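Local coordinates for protein serine protease inhibitor 2 (Anopheles gambiae, PDB 3PZF) that inhibits serine proteases that activate phenoloxidases, at least one by forming a covalent complex, and so holds back melanization in the mosquito's hemolymph, at residues Ser75-Asn80 with Ser88-Leu93; Ser44-Lys49 with Gln92-Ala97. All blocks are in the same frame, centred on the assembly; numbering follows the deposited sequence.

Interaction 1: Ser75-Asn80 with Ser88-Leu93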
ATOM      1  N   SER A  75       4.629 -17.724   5.327  1.00 87.50           N
ATOM      2  CA  SER A  75       5.333 -18.402   4.235  1.00 95.42           C
ATOM      3  C   SER A  75       5.359 -17.654   2.919  1.00 92.62           C
ATOM      4  O   SER A  75       6.426 -17.444   2.346  1.00 98.55           O
ATOM      5  CB  SER A  75       4.689 -19.759   3.966  1.00 99.97           C
ATOM      6  OG  SER A  75       3.433 -19.594   3.326  1.00 97.63           O
ATOM      7  N   SER A  76       4.182 -17.286   2.419  1.00 78.08           N
ATOM      8  CA  SER A  76       4.063 -16.717   1.081  1.00 75.85           C
ATOM      9  C   SER A  76       4.670 -15.320   1.000  1.00 69.99           C
ATOM     10  O   SER A  76       4.556 -14.627  -0.014  1.00 78.80           O
ATOM     11  CB  SER A  76       2.598 -16.658   0.662  1.00 82.11           C
ATOM     12  OG  SER A  76       1.869 -15.773   1.495  1.00 85.44           O
ATOM     13  N   VAL A  77       5.306 -14.913   2.083  1.00 44.36           N
ATOM     14  CA  VAL A  77       5.949 -13.626   2.164  1.00 40.21           C
ATOM     15  C   VAL A  77       7.463 -13.786   2.262  1.00 36.92           C
ATOM     16  O   VAL A  77       8.216 -12.878   1.926  1.00 45.70           O
ATOM     17  CB  VAL A  77       5.393 -12.867   3.402  1.00 44.67           C
ATOM     18  CG1 VAL A  77       6.470 -12.042   4.096  1.00 42.80           C
ATOM     19  CG2 VAL A  77       4.199 -12.036   3.013  1.00 40.50           C
ATOM     20  N   ILE A  78       7.917 -14.952   2.708  1.00 45.83           N
ATOM     21  CA  ILE A  78       9.343 -15.205   2.880  1.00 47.82           C
ATOM     22  C   ILE A  78       9.943 -15.813   1.612  1.00 52.51           C
ATOM     23  O   ILE A  78       9.255 -16.532   0.889  1.00 44.74           O
ATOM     24  CB  ILE A  78       9.594 -16.159   4.086  1.00 43.74           C
ATOM     25  CG1 ILE A  78       9.091 -15.511   5.388  1.00 50.61           C
ATOM     26  CG2 ILE A  78      11.074 -16.565   4.183  1.00 43.38           C
ATOM     27  CD1 ILE A  78       9.504 -14.053   5.585  1.00 37.16           C
ATOM     28  N   GLN A  79      11.227 -15.534   1.363  1.00 38.78           N
ATOM     29  CA  GLN A  79      11.890 -15.981   0.149  1.00 52.24           C
ATOM     30  C   GLN A  79      12.598 -17.302   0.355  1.00 61.05           C
ATOM     31  O   GLN A  79      13.607 -17.365   1.052  1.00 55.69           O
ATOM     32  CB  GLN A  79      12.906 -14.938  -0.321  1.00 53.67           C
ATOM     33  CG  GLN A  79      12.293 -13.593  -0.672  1.00 45.69           C
ATOM     34  CD  GLN A  79      11.146 -13.706  -1.659  1.00 53.14           C
ATOM     35  OE1 GLN A  79      10.066 -13.175  -1.415  1.00 54.19           O
ATOM     36  NE2 GLN A  79      11.376 -14.398  -2.782  1.00 47.92           N
ATOM     37  N   ASN A  80      12.072 -18.356  -0.263  1.00 69.85           N
ATOM     38  CA  ASN A  80      12.682 -19.684  -0.183  1.00 76.97           C
ATOM     39  C   ASN A  80      13.138 -20.046   1.235  1.00 79.83           C
ATOM     40  O   ASN A  80      14.120 -20.779   1.412  1.00 75.53           O
ATOM     41  CB  ASN A  80      13.869 -19.776  -1.150  1.00 78.58           C
ATOM     42  N   SER A  88      18.131  -9.609   1.402  1.00 33.32           N
ATOM     43  CA  SER A  88      18.596  -8.901   0.210  1.00 31.03           C
ATOM     44  C   SER A  88      17.437  -8.579  -0.719  1.00 30.73           C
ATOM     45  O   SER A  88      17.431  -7.540  -1.349  1.00 33.36           O
ATOM     46  CB  SER A  88      19.696  -9.672  -0.538  1.00 36.45           C
ATOM     47  OG  SER A  88      19.279 -10.982  -0.852  1.00 44.35           O
ATOM     48  N   TYR A  89      16.436  -9.452  -0.760  1.00 30.19           N
ATOM     49  CA  TYR A  89      15.246  -9.229  -1.579  1.00 29.94           C
ATOM     50  C   TYR A  89      14.487  -8.010  -1.115  1.00 28.85           C
ATOM     51  O   TYR A  89      14.246  -7.095  -1.904  1.00 28.83           O
ATOM     52  CB  TYR A  89      14.306 -10.437  -1.495  1.00 33.22           C
ATOM     53  CG  TYR A  89      13.050 -10.300  -2.326  1.00 32.11           C
ATOM     54  CD1 TYR A  89      13.109 -10.424  -3.711  1.00 48.31           C
ATOM     55  CD2 TYR A  89      11.820 -10.088  -1.741  1.00 34.48           C
ATOM     56  CE1 TYR A  89      11.983 -10.314  -4.485  1.00 41.93           C
ATOM     57  CE2 TYR A  89      10.663  -9.961  -2.522  1.00 40.53           C
ATOM     58  CZ  TYR A  89      10.767 -10.090  -3.896  1.00 37.23           C
ATOM     59  OH  TYR A  89       9.659  -9.981  -4.710  1.00 41.09           O
ATOM     60  N   TYR A  90      14.048  -8.012   0.144  1.00 24.29           N
ATOM     61  CA  TYR A  90      13.260  -6.892   0.640  1.00 24.31           C
ATOM     62  C   TYR A  90      14.090  -5.620   0.669  1.00 25.19           C
ATOM     63  O   TYR A  90      13.577  -4.536   0.407  1.00 24.88           O
ATOM     64  CB  TYR A  90      12.602  -7.198   1.992  1.00 22.52           C
ATOM     65  CG  TYR A  90      11.432  -8.109   1.811  1.00 30.87           C
ATOM     66  CD1 TYR A  90      10.289  -7.651   1.152  1.00 34.04           C
ATOM     67  CD2 TYR A  90      11.466  -9.431   2.219  1.00 26.11           C
ATOM     68  CE1 TYR A  90       9.217  -8.466   0.949  1.00 35.57           C
ATOM     69  CE2 TYR A  90      10.377 -10.263   2.030  1.00 28.49           C
ATOM     70  CZ  TYR A  90       9.254  -9.764   1.378  1.00 35.95           C
ATOM     71  OH  TYR A  90       8.140 -10.532   1.156  1.00 39.01           O
ATOM     72  N   LYS A  91      15.383  -5.753   0.925  1.00 29.42           N
ATOM     73  CA  LYS A  91      16.231  -4.578   0.962  1.00 24.36           C
ATOM     74  C   LYS A  91      16.311  -3.944  -0.439  1.00 27.77           C
ATOM     75  O   LYS A  91      16.272  -2.722  -0.589  1.00 28.83           O
ATOM     76  CB  LYS A  91      17.619  -4.969   1.472  1.00 32.35           C
ATOM     77  CG  LYS A  91      18.569  -3.815   1.645  1.00 30.63           C
ATOM     78  CD  LYS A  91      19.924  -4.313   2.210  1.00 35.31           C
ATOM     79  CE  LYS A  91      21.064  -3.472   1.697  1.00 46.10           C
ATOM     80  NZ  LYS A  91      21.112  -2.154   2.373  1.00 52.56           N
ATOM     81  N   GLN A  92      16.444  -4.782  -1.461  1.00 27.70           N
ATOM     82  CA  GLN A  92      16.569  -4.294  -2.830  1.00 27.88           C
ATOM     83  C   GLN A  92      15.289  -3.574  -3.234  1.00 28.22           C
ATOM     84  O   GLN A  92      15.337  -2.481  -3.804  1.00 26.08           O
ATOM     85  CB  GLN A  92      16.813  -5.446  -3.805  1.00 29.04           C
ATOM     86  CG  GLN A  92      16.655  -5.018  -5.260  1.00 38.52           C
ATOM     87  CD  GLN A  92      16.971  -6.112  -6.274  1.00 47.53           C
ATOM     88  OE1 GLN A  92      16.991  -5.860  -7.482  1.00 50.78           O
ATOM     89  NE2 GLN A  92      17.229  -7.323  -5.793  1.00 41.70           N
ATOM     90  N   LEU A  93      14.146  -4.202  -2.957  1.00 22.96           N
ATOM     91  CA  LEU A  93      12.845  -3.604  -3.307  1.00 27.05           C
ATOM     92  C   LEU A  93      12.575  -2.297  -2.535  1.00 26.99           C
ATOM     93  O   LEU A  93      12.031  -1.358  -3.099  1.00 24.54           O
ATOM     94  CB  LEU A  93      11.698  -4.591  -3.050  1.00 23.59           C
ATOM     95  CG  LEU A  93      11.330  -5.553  -4.198  1.00 30.24           C
ATOM     96  CD1 LEU A  93      12.531  -6.371  -4.674  1.00 35.54           C
ATOM     97  CD2 LEU A  93      10.239  -6.492  -3.730  1.00 33.41           C
TER
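Val77 brings its carbonyl to the phenol of Tyr90, and the bond is very short: Tyr90 OH donates to Val77 O across 2.5 Å. The acceptor lies in the plane of the Tyr90 ring, at its edge. The angle at OH between CZ and the carbonyl oxygen is about 117°, consistent with a phenol proton held near the ring plane. The side chain of Val77 lies beside the same hydroxyl, with CG1 3.7 Å from Tyr90 OH, the two side chains crossing at about a right angle. Just before this point the chain makes a tight turn, closed by Ile78 N to Ser75 O. Ile78 itself turns to Tyr56 of helix 45-58 and to Thr86. The loop between helices 69-73 and 83-98 is thus tied back onto the second of them; in serpin nomenclature these are helices C and D. Gln79 follows, its backbone N bonded to Thr86 OG1 and its side chain laid over Tyr89. With CG beside the backbone N (chi1 -62°) and a second bend at chi2, the amide comes down nearly flat on the ring, the planes 25° apart. Gln79 CD stands 3.7 Å above the Tyr89 ring plane, toward the rim, and OE1 reaches to 3.5 Å from Tyr89 CE2. That oxygen accepts from Gln22 NE2, a bond that helps fix the rotation of the amide. The opposite face of Tyr89 is covered near its rim by Leu93 CD1, 4.0 Å from the ring plane. Tyr89 in turn sets CD2 over the centre of one Tyr90 face, 3.8 Å above it, while Ile50 and Thr53 of helix 45-58 and Tyr132 of helix 122-132 also pack on Tyr90.

Interaction 2: Ser44-Lys49 with Gln92-Ala97; sequences SPFSVK and QLLESA
Ser44 OG is gripped by three groups at the start of helix 45-58. Ser47 OG donates to it at 2.8 Å, Ser47 N reaches the same Ser44 OG at 3.3 Å in an N-cap bond with an N-H...O angle of 150°, and Leu387 O of strand 386-392 is its third partner. Gln335 of strand 332-341 packs on both serines. In serpin nomenclature this is helix B, whose start probably lies in the shutter, the region where the central sheet opens to admit the reactive loop. Between Ser44 and Ser47 in sequence stands Phe46, whose backbone bonds to Met386 and whose ring carries the whole contact with segment 92-97 of helix 83-98. Its CG extends opposite the backbone N (chi1 170°), which sends the ring straight out from helix 45-58 to the neighbouring helix. There the far end of the ring fits against two successive leucines. Phe46 CE1 lies 3.6 Å from Leu93 CD2, approached obliquely, and Phe46 CZ is 3.7 Å from Leu93 CB. On the other flank Leu94 CD2 comes up at the ring edge, near its plane, 3.9 Å from Phe46 CE2. Thr385 and Leu387 add further walls around the phenylalanine. No hydrogen bond joins the two segments, and between them the contact is the fit of one aromatic ring against leucine carbons, while Ser44 OG has its partners in Ser47 and Leu387 O, and the backbone of Phe46 bonds to Met386.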
ATOM      1  N   SER A  44      -0.708  -0.108   1.601  1.00 18.41           N
ATOM      2  CA  SER A  44       0.532  -0.495   0.925  1.00 19.72           C
ATOM      3  C   SER A  44       0.774  -1.987   1.147  1.00 17.27           C
ATOM      4  O   SER A  44       1.281  -2.382   2.191  1.00 17.88           O
ATOM      5  CB  SER A  44       1.723   0.323   1.434  1.00 20.97           C
ATOM      6  OG  SER A  44       2.938  -0.181   0.866  1.00 21.37           O
ATOM      7  N   PRO A  45       0.384  -2.820   0.165  1.00 17.58           N
ATOM      8  CA  PRO A  45       0.503  -4.267   0.392  1.00 16.99           C
ATOM      9  C   PRO A  45       1.954  -4.664   0.541  1.00 22.02           C
ATOM     10  O   PRO A  45       2.271  -5.490   1.393  1.00 19.92           O
ATOM     11  CB  PRO A  45      -0.112  -4.897  -0.871  1.00 18.36           C
ATOM     12  CG  PRO A  45      -0.982  -3.770  -1.483  1.00 21.89           C
ATOM     13  CD  PRO A  45      -0.318  -2.477  -1.097  1.00 21.03           C
ATOM     14  N   PHE A  46       2.837  -4.076  -0.250  1.00 15.16           N
ATOM     15  CA  PHE A  46       4.261  -4.418  -0.103  1.00 19.60           C
ATOM     16  C   PHE A  46       4.721  -4.116   1.347  1.00 21.01           C
ATOM     17  O   PHE A  46       5.454  -4.902   1.957  1.00 19.53           O
ATOM     18  CB  PHE A  46       5.102  -3.622  -1.090  1.00 20.52           C
ATOM     19  CG  PHE A  46       6.575  -3.735  -0.833  1.00 23.65           C
ATOM     20  CD1 PHE A  46       7.221  -4.930  -1.073  1.00 20.93           C
ATOM     21  CD2 PHE A  46       7.307  -2.655  -0.346  1.00 22.75           C
ATOM     22  CE1 PHE A  46       8.591  -5.063  -0.823  1.00 25.89           C
ATOM     23  CE2 PHE A  46       8.695  -2.781  -0.116  1.00 22.87           C
ATOM     24  CZ  PHE A  46       9.314  -3.991  -0.346  1.00 22.62           C
ATOM     25  N   SER A  47       4.282  -2.987   1.915  1.00 17.63           N
ATOM     26  CA  SER A  47       4.713  -2.637   3.278  1.00 16.62           C
ATOM     27  C   SER A  47       4.192  -3.639   4.277  1.00 16.19           C
ATOM     28  O   SER A  47       4.843  -3.916   5.268  1.00 19.66           O
ATOM     29  CB  SER A  47       4.230  -1.221   3.649  1.00 19.80           C
ATOM     30  OG  SER A  47       4.938  -0.263   2.866  1.00 21.78           O
ATOM     31  N   VAL A  48       3.014  -4.192   4.032  1.00 16.91           N
ATOM     32  CA  VAL A  48       2.498  -5.224   4.925  1.00 16.30           C
ATOM     33  C   VAL A  48       3.450  -6.412   4.923  1.00 21.01           C
ATOM     34  O   VAL A  48       3.709  -7.003   5.973  1.00 20.53           O
ATOM     35  CB  VAL A  48       1.074  -5.679   4.563  1.00 20.27           C
ATOM     36  CG1 VAL A  48       0.606  -6.808   5.496  1.00 20.73           C
ATOM     37  CG2 VAL A  48       0.103  -4.508   4.668  1.00 18.27           C
ATOM     38  N   LYS A  49       3.987  -6.762   3.759  1.00 20.36           N
ATOM     39  CA  LYS A  49       4.904  -7.899   3.722  1.00 20.40           C
ATOM     40  C   LYS A  49       6.187  -7.593   4.491  1.00 25.26           C
ATOM     41  O   LYS A  49       6.745  -8.473   5.148  1.00 22.66           O
ATOM     42  CB  LYS A  49       5.194  -8.316   2.280  1.00 20.75           C
ATOM     43  CG  LYS A  49       3.905  -8.690   1.548  1.00 19.23           C
ATOM     44  CD  LYS A  49       4.220  -9.503   0.254  1.00 21.09           C
ATOM     45  CE  LYS A  49       4.873  -8.665  -0.831  1.00 27.57           C
ATOM     46  NZ  LYS A  49       4.925  -9.453  -2.152  1.00 22.52           N
ATOM     47  N   GLN A  92      16.444  -4.782  -1.461  1.00 27.70           N
ATOM     48  CA  GLN A  92      16.569  -4.294  -2.830  1.00 27.88           C
ATOM     49  C   GLN A  92      15.289  -3.574  -3.234  1.00 28.22           C
ATOM     50  O   GLN A  92      15.337  -2.481  -3.804  1.00 26.08           O
ATOM     51  CB  GLN A  92      16.813  -5.446  -3.805  1.00 29.04           C
ATOM     52  CG  GLN A  92      16.655  -5.018  -5.260  1.00 38.52           C
ATOM     53  CD  GLN A  92      16.971  -6.112  -6.274  1.00 47.53           C
ATOM     54  OE1 GLN A  92      16.991  -5.860  -7.482  1.00 50.78           O
ATOM     55  NE2 GLN A  92      17.229  -7.323  -5.793  1.00 41.70           N
ATOM     56  N   LEU A  93      14.146  -4.202  -2.957  1.00 22.96           N
ATOM     57  CA  LEU A  93      12.845  -3.604  -3.307  1.00 27.05           C
ATOM     58  C   LEU A  93      12.575  -2.297  -2.535  1.00 26.99           C
ATOM     59  O   LEU A  93      12.031  -1.358  -3.099  1.00 24.54           O
ATOM     60  CB  LEU A  93      11.698  -4.591  -3.050  1.00 23.59           C
ATOM     61  CG  LEU A  93      11.330  -5.553  -4.198  1.00 30.24           C
ATOM     62  CD1 LEU A  93      12.531  -6.371  -4.674  1.00 35.54           C
ATOM     63  CD2 LEU A  93      10.239  -6.492  -3.730  1.00 33.41           C
ATOM     64  N   LEU A  94      12.946  -2.241  -1.256  1.00 25.55           N
ATOM     65  CA  LEU A  94      12.765  -1.016  -0.466  1.00 23.90           C
ATOM     66  C   LEU A  94      13.605   0.097  -1.058  1.00 32.80           C
ATOM     67  O   LEU A  94      13.161   1.233  -1.176  1.00 30.30           O
ATOM     68  CB  LEU A  94      13.197  -1.208   0.991  1.00 22.51           C
ATOM     69  CG  LEU A  94      12.121  -1.756   1.900  1.00 23.19           C
ATOM     70  CD1 LEU A  94      12.745  -2.229   3.205  1.00 27.79           C
ATOM     71  CD2 LEU A  94      11.033  -0.665   2.140  1.00 24.78           C
ATOM     72  N   GLU A  95      14.841  -0.230  -1.418  1.00 27.19           N
ATOM     73  CA  GLU A  95      15.758   0.786  -1.915  1.00 29.75           C
ATOM     74  C   GLU A  95      15.399   1.236  -3.340  1.00 33.23           C
ATOM     75  O   GLU A  95      15.618   2.391  -3.704  1.00 35.09           O
ATOM     76  CB  GLU A  95      17.211   0.286  -1.788  1.00 43.95           C
ATOM     77  CG  GLU A  95      17.628   0.189  -0.308  1.00 48.56           C
ATOM     78  CD  GLU A  95      19.043  -0.319  -0.079  1.00 51.73           C
ATOM     79  OE1 GLU A  95      19.675  -0.813  -1.036  1.00 43.12           O
ATOM     80  OE2 GLU A  95      19.502  -0.229   1.086  1.00 60.03           O
ATOM     81  N   SER A  96      14.830   0.341  -4.145  1.00 31.79           N
ATOM     82  CA  SER A  96      14.428   0.707  -5.496  1.00 28.84           C
ATOM     83  C   SER A  96      13.252   1.680  -5.395  1.00 34.44           C
ATOM     84  O   SER A  96      13.160   2.649  -6.146  1.00 33.88           O
ATOM     85  CB  SER A  96      13.978  -0.517  -6.295  1.00 28.88           C
ATOM     86  OG  SER A  96      13.439  -0.150  -7.569  1.00 32.17           O
ATOM     87  N   ALA A  97      12.343   1.404  -4.469  1.00 25.72           N
ATOM     88  CA  ALA A  97      11.131   2.231  -4.342  1.00 29.92           C
ATOM     89  C   ALA A  97      11.429   3.594  -3.745  1.00 31.30           C
ATOM     90  O   ALA A  97      10.904   4.611  -4.210  1.00 33.48           O
ATOM     91  CB  ALA A  97      10.085   1.536  -3.478  1.00 23.91           C
TER

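Overall arrangement
Helix 83-98 serves both contacts, and Leu93 belongs to both segments taken from it. Interaction 1 lies farther from the chain centre and is only partly buried; it joins that helix to the loop preceding it through a polar bond and an amide-on-ring stack. Interaction 2 is fully buried, about 10 Å away between centres, and joins the same helix to helix 45-58 by apolar packing alone. The two meet directly: Tyr90 CD1 packs 3.7 Å from Phe46 CE1, and Val77 CG2 lies 3.7 Å from Lys49 CG. Loop, helix 83-98 and helix 45-58 therefore form one continuous packed unit, with the polar cross-contact in the outer, partly buried part and the inner cross-contact purely apolar.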